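Local coordinates for general secretion pathway protein F (Vibrio cholerae, PDB 3C1Q) that binds calcium through a cytoplasmic domain and probably forms part of the inner-membrane complex of the type II secretion system, which exports proteases and toxins from the periplasm, at residues T11-A22 against L96-Q107; G61-G69 against R80-K88. All coordinates share one frame; numbering follows the deposited sequence.

Overall arrangement
The chain is an all-helical cytoplasmic domain of the secretion protein, and the two contacts lie about 16 Å apart, centre to centre. Contact 1 pairs helix 11-26 with helix 92-121 and so joins the two ends of the domain; contact 2, between helix 64-68 and helix 77-89, is nested within the loop that this pairing closes. Helix 77-89 leads directly into helix 92-121, and the contacts meet in shared apolar packing: Leu99 CD1 lies 3.7 Å from Val83 CG2, while Leu21 packs on Leu64. Contact 1 supplies Glu97 and Asp101 to the calcium site, which Glu43 of the second subunit completes, whereas contact 2 touches no other protein chain of the assembly.

Contact 1: T11-A22 against L96-Q107. With CA (calcium ion), chain G.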
loop_
_atom_site.group_PDB
_atom_site.type_symbol
_atom_site.label_atom_id
_atom_site.label_comp_id
_atom_site.label_asym_id
_atom_site.label_seq_id
_atom_site.Cartn_x
_atom_site.Cartn_y
_atom_site.Cartn_z
ATOM N N THR B 11 14.165 -3.652 -3.658
ATOM C CA THR B 11 13.495 -2.444 -4.123
ATOM C C THR B 11 11.982 -2.559 -3.913
ATOM O O THR B 11 11.378 -1.635 -3.369
ATOM C CB THR B 11 13.879 -2.160 -5.596
ATOM O OG1 THR B 11 15.306 -2.112 -5.683
ATOM C CG2 THR B 11 13.308 -0.839 -6.097
ATOM N N PRO B 12 11.369 -3.699 -4.312
ATOM C CA PRO B 12 9.945 -3.842 -3.978
ATOM C C PRO B 12 9.622 -3.795 -2.493
ATOM O O PRO B 12 8.591 -3.233 -2.106
ATOM C CB PRO B 12 9.544 -5.201 -4.566
ATOM C CG PRO B 12 10.741 -5.821 -5.069
ATOM C CD PRO B 12 11.861 -4.828 -5.118
ATOM N N ASP B 13 10.473 -4.369 -1.655
ATOM C CA ASP B 13 10.138 -4.395 -0.235
ATOM C C ASP B 13 10.303 -3.029 0.405
ATOM O O ASP B 13 9.529 -2.668 1.287
ATOM C CB ASP B 13 10.899 -5.479 0.492
ATOM C CG ASP B 13 10.259 -6.847 0.305
ATOM O OD1 ASP B 13 9.002 -6.925 0.243
ATOM O OD2 ASP B 13 11.017 -7.825 0.225
ATOM N N LEU B 14 11.284 -2.244 -0.035
ATOM C CA LEU B 14 11.350 -0.848 0.461
ATOM C C LEU B 14 10.112 -0.057 0.038
ATOM O O LEU B 14 9.541 0.683 0.838
ATOM C CB LEU B 14 12.612 -0.124 -0.008
ATOM C CG LEU B 14 12.767 1.292 0.572
ATOM C CD1 LEU B 14 12.914 1.240 2.093
ATOM C CD2 LEU B 14 13.948 1.987 -0.080
ATOM N N ALA B 15 9.682 -0.226 -1.210
ATOM C CA ALA B 15 8.492 0.443 -1.721
ATOM C C ALA B 15 7.243 0.074 -0.923
ATOM O O ALA B 15 6.406 0.940 -0.622
ATOM C CB ALA B 15 8.299 0.116 -3.189
ATOM N N LEU B 16 7.136 -1.201 -0.575
ATOM C CA LEU B 16 5.987 -1.700 0.151
ATOM C C LEU B 16 5.929 -1.030 1.516
ATOM O O LEU B 16 4.916 -0.401 1.857
ATOM C CB LEU B 16 6.070 -3.213 0.296
ATOM C CG LEU B 16 5.059 -3.906 1.213
ATOM C CD1 LEU B 16 3.632 -3.627 0.746
ATOM C CD2 LEU B 16 5.347 -5.400 1.284
ATOM N N ILE B 17 6.994 -1.169 2.315
ATOM C CA ILE B 17 6.919 -0.631 3.682
ATOM C C ILE B 17 6.791 0.880 3.676
ATOM O O ILE B 17 6.134 1.443 4.553
ATOM C CB ILE B 17 8.071 -1.136 4.608
ATOM C CG1 ILE B 17 9.447 -0.665 4.110
ATOM C CG2 ILE B 17 7.992 -2.674 4.763
ATOM C CD1 ILE B 17 10.674 -1.080 5.024
ATOM N N THR B 18 7.388 1.555 2.693
ATOM C CA THR B 18 7.312 3.026 2.675
ATOM C C THR B 18 5.881 3.490 2.335
ATOM O O THR B 18 5.342 4.405 2.968
ATOM C CB THR B 18 8.372 3.645 1.725
ATOM O OG1 THR B 18 9.686 3.194 2.109
ATOM C CG2 THR B 18 8.337 5.145 1.790
ATOM N N ARG B 19 5.259 2.806 1.380
ATOM C CA ARG B 19 3.857 3.087 1.032
ATOM C C ARG B 19 2.930 2.795 2.200
ATOM O O ARG B 19 2.088 3.611 2.544
ATOM C CB ARG B 19 3.425 2.310 -0.204
ATOM C CG ARG B 19 1.937 2.499 -0.571
ATOM C CD ARG B 19 1.596 3.926 -0.848
ATOM N NE ARG B 19 2.262 4.411 -2.066
ATOM C CZ ARG B 19 2.341 5.701 -2.393
ATOM N NH1 ARG B 19 1.817 6.618 -1.589
ATOM N NH2 ARG B 19 2.943 6.079 -3.513
ATOM N N GLN B 20 3.119 1.658 2.858
ATOM C CA GLN B 20 2.283 1.309 4.005
ATOM C C GLN B 20 2.443 2.329 5.128
ATOM O O GLN B 20 1.450 2.803 5.683
ATOM C CB GLN B 20 2.609 -0.091 4.515
ATOM C CG GLN B 20 2.295 -1.200 3.515
ATOM C CD GLN B 20 2.651 -2.570 4.037
ATOM O OE1 GLN B 20 3.811 -2.835 4.373
ATOM N NE2 GLN B 20 1.649 -3.454 4.126
ATOM N N LEU B 21 3.682 2.690 5.455
ATOM C CA LEU B 21 3.893 3.659 6.538
ATOM C C LEU B 21 3.277 5.018 6.150
ATOM O O LEU B 21 2.619 5.665 6.958
ATOM C CB LEU B 21 5.375 3.785 6.878
ATOM C CG LEU B 21 5.736 4.651 8.058
ATOM C CD1 LEU B 21 5.138 4.077 9.375
ATOM C CD2 LEU B 21 7.273 4.793 8.142
ATOM N N ALA B 22 3.460 5.446 4.903
ATOM C CA ALA B 22 2.880 6.707 4.452
ATOM C C ALA B 22 1.354 6.708 4.545
ATOM O O ALA B 22 0.744 7.687 4.971
ATOM C CB ALA B 22 3.302 7.007 3.026
ATOM N N LEU B 96 6.661 11.494 4.071
ATOM C CA LEU B 96 6.494 10.055 3.857
ATOM C C LEU B 96 5.790 9.772 2.533
ATOM O O LEU B 96 6.174 8.848 1.802
ATOM C CB LEU B 96 5.766 9.379 5.032
ATOM C CG LEU B 96 6.584 9.201 6.302
ATOM C CD1 LEU B 96 5.706 8.666 7.416
ATOM C CD2 LEU B 96 7.801 8.275 6.059
ATOM N N GLU B 97 4.760 10.544 2.221
ATOM C CA GLU B 97 4.060 10.380 0.940
ATOM C C GLU B 97 5.055 10.511 -0.213
ATOM O O GLU B 97 5.055 9.698 -1.150
ATOM C CB GLU B 97 2.944 11.415 0.783
ATOM C CG GLU B 97 2.183 11.322 -0.546
ATOM C CD GLU B 97 1.584 9.953 -0.786
ATOM O OE1 GLU B 97 1.091 9.322 0.197
ATOM O OE2 GLU B 97 1.612 9.502 -1.957
ATOM N N ARG B 98 5.883 11.550 -0.170
ATOM C CA ARG B 98 6.884 11.754 -1.229
ATOM C C ARG B 98 7.900 10.620 -1.285
ATOM O O ARG B 98 8.307 10.200 -2.383
ATOM C CB ARG B 98 7.576 13.095 -1.076
ATOM C CG ARG B 98 6.652 14.270 -1.415
ATOM C CD ARG B 98 7.431 15.487 -1.867
ATOM N NE ARG B 98 8.080 16.145 -0.745
ATOM C CZ ARG B 98 7.442 16.894 0.156
ATOM N NH1 ARG B 98 6.126 17.095 0.078
ATOM N NH2 ARG B 98 8.124 17.451 1.134
ATOM N N LEU B 99 8.299 10.102 -0.119
ATOM C CA LEU B 99 9.233 8.971 -0.086
ATOM C C LEU B 99 8.571 7.708 -0.675
ATOM O O LEU B 99 9.198 6.947 -1.400
ATOM C CB LEU B 99 9.689 8.707 1.348
ATOM C CG LEU B 99 10.745 9.670 1.856
ATOM C CD1 LEU B 99 10.831 9.616 3.401
ATOM C CD2 LEU B 99 12.126 9.385 1.209
ATOM N N ALA B 100 7.292 7.521 -0.383
ATOM C CA ALA B 100 6.519 6.410 -0.937
ATOM C C ALA B 100 6.413 6.501 -2.470
ATOM O O ALA B 100 6.646 5.499 -3.200
ATOM C CB ALA B 100 5.109 6.392 -0.283
ATOM N N ASP B 101 6.069 7.687 -2.966
ATOM C CA ASP B 101 5.978 7.939 -4.404
ATOM C C ASP B 101 7.305 7.669 -5.065
ATOM O O ASP B 101 7.363 7.048 -6.126
ATOM C CB ASP B 101 5.569 9.384 -4.690
ATOM C CG ASP B 101 4.091 9.637 -4.449
ATOM O OD1 ASP B 101 3.293 8.685 -4.496
ATOM O OD2 ASP B 101 3.732 10.806 -4.267
ATOM N N TYR B 102 8.370 8.151 -4.429
ATOM C CA TYR B 102 9.746 8.005 -4.954
ATOM C C TYR B 102 10.128 6.524 -5.005
ATOM O O TYR B 102 10.583 6.020 -6.028
ATOM C CB TYR B 102 10.737 8.769 -4.074
ATOM C CG TYR B 102 12.181 8.518 -4.417
ATOM C CD1 TYR B 102 12.780 9.159 -5.494
ATOM C CD2 TYR B 102 12.950 7.616 -3.676
ATOM C CE1 TYR B 102 14.118 8.920 -5.820
ATOM C CE2 TYR B 102 14.282 7.385 -3.992
ATOM C CZ TYR B 102 14.852 8.022 -5.068
ATOM O OH TYR B 102 16.184 7.779 -5.358
ATOM N N ALA B 103 9.881 5.828 -3.907
ATOM C CA ALA B 103 10.205 4.412 -3.816
ATOM C C ALA B 103 9.370 3.562 -4.787
ATOM O O ALA B 103 9.900 2.606 -5.391
ATOM C CB ALA B 103 10.055 3.911 -2.365
ATOM N N GLU B 104 8.087 3.908 -4.952
ATOM C CA GLU B 104 7.180 3.230 -5.893
ATOM C C GLU B 104 7.674 3.389 -7.323
ATOM O O GLU B 104 7.736 2.430 -8.101
ATOM C CB GLU B 104 5.755 3.821 -5.791
ATOM C CG GLU B 104 4.760 3.284 -6.835
ATOM C CD GLU B 104 3.410 4.000 -6.847
ATOM O OE1 GLU B 104 3.106 4.711 -5.906
ATOM O OE2 GLU B 104 2.639 3.850 -7.812
ATOM N N ASN B 105 7.992 4.627 -7.667
ATOM C CA ASN B 105 8.498 4.971 -8.991
ATOM C C ASN B 105 9.763 4.195 -9.289
ATOM O O ASN B 105 9.904 3.641 -10.376
ATOM C CB ASN B 105 8.799 6.470 -9.074
ATOM C CG ASN B 105 9.399 6.879 -10.416
ATOM O OD1 ASN B 105 10.587 7.290 -10.520
ATOM N ND2 ASN B 105 8.585 6.786 -11.452
ATOM N N ARG B 106 10.682 4.165 -8.323
ATOM C CA ARG B 106 11.946 3.466 -8.480
ATOM C C ARG B 106 11.692 1.971 -8.747
ATOM O O ARG B 106 12.278 1.383 -9.654
ATOM C CB ARG B 106 12.807 3.665 -7.234
ATOM C CG ARG B 106 14.161 3.067 -7.324
ATOM C CD ARG B 106 15.125 3.678 -6.315
ATOM N NE ARG B 106 16.482 3.322 -6.708
ATOM C CZ ARG B 106 17.057 2.149 -6.460
ATOM N NH1 ARG B 106 16.411 1.201 -5.788
ATOM N NH2 ARG B 106 18.294 1.926 -6.884
ATOM N N GLN B 107 10.816 1.367 -7.957
ATOM C CA GLN B 107 10.444 -0.035 -8.143
ATOM C C GLN B 107 9.866 -0.285 -9.538
ATOM O O GLN B 107 10.228 -1.255 -10.208
ATOM C CB GLN B 107 9.441 -0.475 -7.061
ATOM C CG GLN B 107 8.699 -1.809 -7.322
ATOM C CD GLN B 107 9.604 -2.962 -7.674
ATOM O OE1 GLN B 107 10.807 -2.953 -7.364
ATOM N NE2 GLN B 107 9.036 -3.979 -8.334
HETATM CA CA CA G . 1.291 10.190 -4.097
HETATM O O HOH W 1 11.806 1.217 -3.759
HETATM O O HOH W 2 6.043 2.931 -2.350
HETATM O O HOH W 3 -0.415 7.212 0.170
HETATM O O HOH W 4 -0.964 10.827 -3.344
HETATM O O HOH W 5 1.416 12.659 -3.809
HETATM O O HOH W 6 0.164 8.132 -4.497
#
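An antiparallel helix pair flanks the calcium site, whose ligands here come from helix 92-121: helix 11-26 and helix 92-121 run at 154° with their segment axes 8.2 Å apart, and Arg19 of the first enters the acidic cluster that holds the metal on the second. Its side chain fits as a knob among Glu97, Ala100, Asp101 and Glu104. CG stands anti to the backbone N (chi1 177°), and bends at chi2 and chi3 lay the guanidinium over Ala100, whose CB sits 3.5 Å above the centre of one face. NH1 gives a nearly straight bond to Glu97 OE2 (2.9 Å), in the guanidinium plane and on the syn side of the carboxylate. NH2 serves Asp101 OD1, which lies in the guanidinium plane and is met on its anti side, and, in one of the two conformers of Glu104, OE1 of that residue, tilted from the plane.

Glu97 OE2 and Asp101 OD1 each face both the arginine and the calcium ion, so the two nearby positive charges probably offset the crowding of carboxylates. The ion takes one oxygen of Glu97, both of Asp101 and three waters; Glu43 of the second subunit also binds it, making the site a bridge between subunits. Glu97 OE1 also accepts from Gln26 and from a water.

Small residues let the backbones approach along the rest of the pair. Ala15 CB packs on Ala103, and Ala22 CB lies 3.8 Å from Ala100 CB. Thr18 turns its methyl onto the other helix, CG2 3.4 Å from Ala100 N, while its hydroxyl bonds back to Leu14 O. One water donates to both Ala15 O and Ala100 O, and another links Thr11 O (2.9 Å) to Ala103 O (2.9 Å).

Contact 2: G61-G69 against R80-K88; sequences GYTLSDSLG and RSMVAAGEK
Glu87 OE1 is gripped by two donors of one residue, Ser65 N and Ser65 OG, each 2.9 Å away. The amide arrives on the syn side, 32° out of the carboxylate plane, and the hydroxyl nearly in line with the C-O bond. The other oxygen, OE2, receives Leu64 N at 2.8 Å on its syn lone pair, so the carboxylate from helix 77-89 binds two backbone amides in the first turn of helix 64-68, which runs antiparallel to it. Thr63 is the N-cap residue of that helix, its OG1 accepting from Asp66 N.

With chi1 at 56°, Ser65 OG sits between its own backbone N and carbonyl carbon, which directs it to the same oxygen as its amide. The serine side chain is a knob among Arg80, Val83, Ala84 and Glu87. Beside it, Val83 CG1 meets Leu64 CD2 at 3.8 Å, the two side chains crossing at about a right angle. Arg80 lays CD against Leu68 O (3.5 Å); its NE bonds to Phe75 O, and a water joins NH1 to Ser65 O. Three bonds onto one carboxylate fix its rotation, and its negative charge at the amino end of the short helix probably interacts favourably with the helix dipole.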
loop_
_atom_site.group_PDB
_atom_site.type_symbol
_atom_site.label_atom_id
_atom_site.label_comp_id
_atom_site.label_asym_id
_atom_site.label_seq_id
_atom_site.Cartn_x
_atom_site.Cartn_y
_atom_site.Cartn_z
ATOM N N GLY B 61 11.222 7.306 22.692
ATOM C CA GLY B 61 11.470 8.738 22.473
ATOM C C GLY B 61 12.505 9.091 21.414
ATOM O O GLY B 61 12.766 10.278 21.148
ATOM N N TYR B 62 13.083 8.079 20.779
ATOM C CA TYR B 62 13.939 8.318 19.623
ATOM C C TYR B 62 13.083 8.769 18.462
ATOM O O TYR B 62 11.959 8.296 18.298
ATOM C CB TYR B 62 14.672 7.048 19.236
ATOM C CG TYR B 62 15.679 6.582 20.257
ATOM C CD1 TYR B 62 16.947 7.124 20.290
ATOM C CD2 TYR B 62 15.373 5.578 21.179
ATOM C CE1 TYR B 62 17.872 6.698 21.203
ATOM C CE2 TYR B 62 16.294 5.139 22.090
ATOM C CZ TYR B 62 17.553 5.701 22.104
ATOM O OH TYR B 62 18.477 5.261 23.020
ATOM N N THR B 63 13.601 9.673 17.644
ATOM C CA THR B 63 12.886 10.040 16.424
ATOM C C THR B 63 12.915 8.885 15.415
ATOM O O THR B 63 13.720 7.952 15.510
ATOM C CB THR B 63 13.476 11.279 15.766
ATOM O OG1 THR B 63 14.882 11.072 15.603
ATOM C CG2 THR B 63 13.213 12.528 16.596
ATOM N N LEU B 64 12.007 8.930 14.461
ATOM C CA LEU B 64 12.019 7.953 13.397
ATOM C C LEU B 64 13.333 8.038 12.625
ATOM O O LEU B 64 13.986 7.016 12.395
ATOM C CB LEU B 64 10.830 8.142 12.469
ATOM C CG LEU B 64 10.735 7.138 11.313
ATOM C CD1 LEU B 64 10.685 5.695 11.800
ATOM C CD2 LEU B 64 9.522 7.450 10.410
ATOM N N SER B 65 13.722 9.244 12.229
ATOM C CA SER B 65 14.980 9.447 11.489
ATOM C C SER B 65 16.194 8.899 12.241
ATOM O O SER B 65 17.071 8.267 11.642
ATOM C CB SER B 65 15.192 10.934 11.152
ATOM O OG SER B 65 15.156 11.757 12.303
ATOM N N ASP B 66 16.256 9.118 13.554
ATOM C CA ASP B 66 17.403 8.638 14.325
ATOM C C ASP B 66 17.384 7.101 14.374
ATOM O O ASP B 66 18.415 6.442 14.169
ATOM C CB ASP B 66 17.379 9.253 15.736
ATOM C CG ASP B 66 18.626 8.967 16.533
ATOM O OD1 ASP B 66 19.718 8.923 15.929
ATOM O OD2 ASP B 66 18.515 8.823 17.772
ATOM N N SER B 67 16.199 6.545 14.608
ATOM C CA SER B 67 16.008 5.083 14.664
ATOM C C SER B 67 16.398 4.399 13.341
ATOM O O SER B 67 17.085 3.383 13.347
ATOM C CB SER B 67 14.572 4.745 15.041
ATOM O OG SER B 67 14.211 5.287 16.314
ATOM N N LEU B 68 16.000 4.988 12.214
ATOM C CA LEU B 68 16.314 4.403 10.896
ATOM C C LEU B 68 17.813 4.336 10.636
ATOM O O LEU B 68 18.258 3.579 9.774
ATOM C CB LEU B 68 15.643 5.188 9.778
ATOM C CG LEU B 68 14.116 5.247 9.789
ATOM C CD1 LEU B 68 13.622 6.070 8.592
ATOM C CD2 LEU B 68 13.486 3.860 9.806
ATOM N N GLY B 69 18.584 5.151 11.359
ATOM C CA GLY B 69 20.027 5.170 11.238
ATOM C C GLY B 69 20.713 3.893 11.683
ATOM O O GLY B 69 21.879 3.678 11.362
ATOM N N ARG B 80 16.742 9.134 5.186
ATOM C CA ARG B 80 16.743 9.513 6.593
ATOM C C ARG B 80 16.751 11.022 6.755
ATOM O O ARG B 80 16.123 11.559 7.680
ATOM C CB ARG B 80 17.919 8.851 7.325
ATOM C CG ARG B 80 17.813 7.355 7.295
ATOM C CD ARG B 80 18.833 6.647 8.133
ATOM N NE ARG B 80 20.095 6.569 7.433
ATOM C CZ ARG B 80 21.126 7.359 7.658
ATOM N NH1 ARG B 80 21.080 8.273 8.616
ATOM N NH2 ARG B 80 22.221 7.211 6.938
ATOM N N SER B 81 17.415 11.709 5.823
ATOM C CA SER B 81 17.411 13.168 5.805
ATOM C C SER B 81 16.020 13.733 5.568
ATOM O O SER B 81 15.627 14.688 6.236
ATOM C CB SER B 81 18.369 13.691 4.741
ATOM O OG SER B 81 19.705 13.545 5.183
HETATM N N MSE B 82 15.287 13.129 4.637
HETATM C CA MSE B 82 13.918 13.545 4.325
HETATM C C MSE B 82 13.007 13.369 5.568
HETATM O O MSE B 82 12.276 14.276 5.946
HETATM C CB MSE B 82 13.369 12.771 3.098
HETATM C CG MSE B 82 13.994 13.142 1.701
HETATM SE SE MSE B 82 13.986 15.039 1.384
HETATM C CE MSE B 82 12.096 15.425 1.682
ATOM N N VAL B 83 13.083 12.208 6.206
ATOM C CA VAL B 83 12.320 11.924 7.423
ATOM C C VAL B 83 12.633 12.956 8.516
ATOM O O VAL B 83 11.719 13.527 9.123
ATOM C CB VAL B 83 12.590 10.491 7.942
ATOM C CG1 VAL B 83 11.845 10.230 9.233
ATOM C CG2 VAL B 83 12.171 9.452 6.880
ATOM N N ALA B 84 13.917 13.187 8.763
ATOM C CA ALA B 84 14.360 14.230 9.698
ATOM C C ALA B 84 13.725 15.582 9.402
ATOM O O ALA B 84 13.244 16.246 10.321
ATOM C CB ALA B 84 15.900 14.371 9.692
ATOM N N ALA B 85 13.747 16.009 8.137
ATOM C CA ALA B 85 13.139 17.306 7.766
ATOM C C ALA B 85 11.651 17.316 8.096
ATOM O O ALA B 85 11.154 18.291 8.637
ATOM C CB ALA B 85 13.381 17.645 6.265
ATOM N N GLY B 86 10.946 16.230 7.781
ATOM C CA GLY B 86 9.524 16.112 8.113
ATOM C C GLY B 86 9.230 16.144 9.612
ATOM O O GLY B 86 8.322 16.856 10.067
ATOM N N GLU B 87 9.993 15.385 10.396
ATOM C CA GLU B 87 9.785 15.359 11.837
ATOM C C GLU B 87 10.050 16.739 12.428
ATOM O O GLU B 87 9.264 17.239 13.211
ATOM C CB GLU B 87 10.675 14.307 12.513
ATOM C CG GLU B 87 10.286 12.904 12.153
ATOM C CD GLU B 87 11.117 11.869 12.859
ATOM O OE1 GLU B 87 12.311 11.727 12.514
ATOM O OE2 GLU B 87 10.576 11.196 13.768
ATOM N N LYS B 88 11.150 17.361 12.032
ATOM C CA LYS B 88 11.495 18.685 12.554
ATOM C C LYS B 88 10.401 19.737 12.265
ATOM O O LYS B 88 10.069 20.560 13.133
ATOM C CB LYS B 88 12.850 19.137 11.992
ATOM C CG LYS B 88 13.356 20.454 12.581
ATOM C CD LYS B 88 14.759 20.766 12.106
ATOM C CE LYS B 88 15.334 21.964 12.852
ATOM N NZ LYS B 88 16.375 22.693 12.048
HETATM O O HOH W 7 19.553 8.721 10.990
#